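Side-chain contact in phosphomethylpyrimidine kinase (Pyrococcus furiosus, PDB 2PB9), which probably phosphorylates the hydroxymethylpyrimidine precursor of thiamine and joins it to the thiazole unit to give thiamine phosphate, this chain being the C-terminal ThiN domain: residues K48-V53 / A81-M86. Numbering follows the deposited sequence.
Sequences KDVAGV and AVLTYM
V50 meets V82 and L83 through methyl groups alone, with no ring or amide at the interface. The one aromatic ring of the two segments, that of Y85, is turned to another side of the helix: it stacks with F172, meets Y89 with the planes at about 40°, and its OH is hydrogen-bonded to P154 O and to R153 NH1. The carboxylate of D49 likewise stays out of the contact, its OD2 taking the backbone N-H groups of R45 and S46. What remains is one strand valine presenting its two branches to consecutive helix residues. V50 has CG1 anti to the backbone N (chi1 -173°) and CG2 anti to the carbonyl carbon, and this rotation gives each methyl its own neighbour. CG2 lies 3.8 Å from CD1 of L83 and 4.2 Å from CD2 of the same residue, touching both arms of the leucine fork; the two side chains run past each other in opposite directions instead of meeting end on. CG1 reaches V82 more loosely, 4.3 Å from its CG1. The nearest backbones, at V50 and L83, keep 8.2 Å between their CA atoms, a separation spanned by the side chains. V50 and V82 are buried and L83 partly exposed. V50 also rests on V36 and S38 of the adjacent strand, and L83 touches S38, as does M86, a selenomethionine in this crystal, extending the patch to a second strand. Helix 77-86, in the connection from strand 70-72 to strand 94-98, thus packs against strands 50-53 and 35-38, the helix-on-sheet layering of an alpha/beta domain built on a mixed sheet.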
ATOM      1  N   LYS A  48      -0.597  26.667  17.376  1.00 34.34           N
ATOM      2  CA  LYS A  48      -1.278  27.924  17.632  1.00 34.49           C
ATOM      3  C   LYS A  48      -0.265  29.055  17.608  1.00 33.77           C
ATOM      4  O   LYS A  48      -0.624  30.211  17.388  1.00 33.36           O
ATOM      5  CB  LYS A  48      -1.939  27.890  19.000  1.00 36.23           C
ATOM      6  CG  LYS A  48      -3.455  27.921  18.976  1.00 39.75           C
ATOM      7  CD  LYS A  48      -4.048  26.638  18.437  1.00 42.48           C
ATOM      8  CE  LYS A  48      -5.519  26.541  18.817  1.00 45.30           C
ATOM      9  NZ  LYS A  48      -6.277  27.768  18.422  1.00 47.21           N
ATOM     10  N   ASP A  49       1.001  28.706  17.833  1.00 32.40           N
ATOM     11  CA  ASP A  49       2.094  29.679  17.863  1.00 30.41           C
ATOM     12  C   ASP A  49       2.763  29.796  16.506  1.00 28.59           C
ATOM     13  O   ASP A  49       3.829  30.404  16.366  1.00 27.75           O
ATOM     14  CB  ASP A  49       3.129  29.263  18.912  1.00 31.04           C
ATOM     15  CG  ASP A  49       2.506  29.020  20.266  1.00 31.13           C
ATOM     16  OD1 ASP A  49       1.775  29.922  20.719  1.00 31.76           O
ATOM     17  OD2 ASP A  49       2.738  27.945  20.873  1.00 29.24           O
ATOM     18  N   VAL A  50       2.128  29.200  15.508  1.00 27.54           N
ATOM     19  CA  VAL A  50       2.660  29.223  14.157  1.00 26.77           C
ATOM     20  C   VAL A  50       1.636  29.845  13.218  1.00 25.73           C
ATOM     21  O   VAL A  50       0.454  29.522  13.282  1.00 24.64           O
ATOM     22  CB  VAL A  50       3.008  27.790  13.687  1.00 25.78           C
ATOM     23  CG1 VAL A  50       3.721  27.845  12.345  1.00 27.49           C
ATOM     24  CG2 VAL A  50       3.881  27.099  14.729  1.00 22.19           C
ATOM     25  N   ALA A  51       2.090  30.751  12.360  1.00 24.98           N
ATOM     26  CA  ALA A  51       1.189  31.406  11.420  1.00 26.12           C
ATOM     27  C   ALA A  51       1.172  30.661  10.081  1.00 26.76           C
ATOM     28  O   ALA A  51       2.216  30.297   9.547  1.00 26.49           O
ATOM     29  CB  ALA A  51       1.602  32.872  11.220  1.00 23.82           C
ATOM     30  N   GLY A  52      -0.025  30.426   9.555  1.00 27.53           N
ATOM     31  CA  GLY A  52      -0.159  29.726   8.291  1.00 27.89           C
ATOM     32  C   GLY A  52      -1.286  30.322   7.473  1.00 28.57           C
ATOM     33  O   GLY A  52      -1.975  31.243   7.928  1.00 29.56           O
ATOM     34  N   VAL A  53      -1.480  29.810   6.263  1.00 26.63           N
ATOM     35  CA  VAL A  53      -2.537  30.323   5.408  1.00 24.75           C
ATOM     36  C   VAL A  53      -3.830  29.561   5.680  1.00 25.79           C
ATOM     37  O   VAL A  53      -3.890  28.333   5.540  1.00 24.70           O
ATOM     38  CB  VAL A  53      -2.164  30.194   3.911  1.00 24.61           C
ATOM     39  CG1 VAL A  53      -3.249  30.832   3.049  1.00 23.87           C
ATOM     40  CG2 VAL A  53      -0.818  30.867   3.646  1.00 22.70           C
ATOM     41  N   ALA A  81       5.379  19.922  11.733  1.00 24.83           N
ATOM     42  CA  ALA A  81       6.626  19.603  11.056  1.00 23.50           C
ATOM     43  C   ALA A  81       7.710  20.635  11.370  1.00 22.83           C
ATOM     44  O   ALA A  81       8.818  20.276  11.788  1.00 21.30           O
ATOM     45  CB  ALA A  81       6.390  19.544   9.555  1.00 25.59           C
ATOM     46  N   VAL A  82       7.387  21.911  11.161  1.00 21.84           N
ATOM     47  CA  VAL A  82       8.344  22.980  11.410  1.00 21.84           C
ATOM     48  C   VAL A  82       8.654  23.064  12.896  1.00 21.66           C
ATOM     49  O   VAL A  82       9.791  23.312  13.286  1.00 22.92           O
ATOM     50  CB  VAL A  82       7.825  24.362  10.893  1.00 20.71           C
ATOM     51  CG1 VAL A  82       7.047  25.093  11.969  1.00 23.26           C
ATOM     52  CG2 VAL A  82       8.980  25.212  10.453  1.00 20.91           C
ATOM     53  N   LEU A  83       7.641  22.830  13.718  1.00 22.25           N
ATOM     54  CA  LEU A  83       7.797  22.884  15.160  1.00 23.26           C
ATOM     55  C   LEU A  83       8.783  21.801  15.596  1.00 23.98           C
ATOM     56  O   LEU A  83       9.706  22.068  16.366  1.00 25.78           O
ATOM     57  CB  LEU A  83       6.423  22.703  15.830  1.00 23.79           C
ATOM     58  CG  LEU A  83       6.010  23.701  16.937  1.00 23.75           C
ATOM     59  CD1 LEU A  83       6.508  25.102  16.621  1.00 21.91           C
ATOM     60  CD2 LEU A  83       4.497  23.703  17.083  1.00 22.02           C
ATOM     61  N   THR A  84       8.598  20.588  15.082  1.00 23.91           N
ATOM     62  CA  THR A  84       9.472  19.459  15.398  1.00 24.35           C
ATOM     63  C   THR A  84      10.885  19.700  14.858  1.00 26.43           C
ATOM     64  O   THR A  84      11.891  19.363  15.497  1.00 27.37           O
ATOM     65  CB  THR A  84       8.907  18.149  14.789  1.00 24.60           C
ATOM     66  OG1 THR A  84       7.739  17.756  15.515  1.00 24.51           O
ATOM     67  CG2 THR A  84       9.941  17.023  14.823  1.00 23.25           C
ATOM     68  N   TYR A  85      10.947  20.284  13.669  1.00 26.62           N
ATOM     69  CA  TYR A  85      12.214  20.579  13.019  1.00 26.16           C
ATOM     70  C   TYR A  85      13.022  21.549  13.886  1.00 28.17           C
ATOM     71  O   TYR A  85      14.236  21.416  14.008  1.00 26.40           O
ATOM     72  CB  TYR A  85      11.932  21.186  11.647  1.00 23.00           C
ATOM     73  CG  TYR A  85      13.138  21.387  10.771  1.00 22.42           C
ATOM     74  CD1 TYR A  85      13.460  20.466   9.766  1.00 22.16           C
ATOM     75  CD2 TYR A  85      13.917  22.540  10.886  1.00 23.23           C
ATOM     76  CE1 TYR A  85      14.522  20.695   8.891  1.00 21.96           C
ATOM     77  CE2 TYR A  85      14.977  22.787  10.020  1.00 23.52           C
ATOM     78  CZ  TYR A  85      15.275  21.863   9.023  1.00 24.82           C
ATOM     79  OH  TYR A  85      16.314  22.126   8.157  1.00 25.82           O
HETATM   80  N   MSE A  86      12.336  22.517  14.494  1.00 31.85           N
HETATM   81  CA  MSE A  86      12.992  23.507  15.351  1.00 35.23           C
HETATM   82  C   MSE A  86      13.685  22.864  16.550  1.00 35.82           C
HETATM   83  O   MSE A  86      14.653  23.404  17.088  1.00 33.50           O
HETATM   84  CB  MSE A  86      11.976  24.553  15.822  1.00 36.61           C
HETATM   85  CG  MSE A  86      11.586  25.538  14.723  1.00 42.73           C
HETATM   86 SE   MSE A  86       9.952  26.548  15.032  1.00 50.81          SE
HETATM   87  CE  MSE A  86      10.686  28.072  15.963  1.00 46.66           C
TER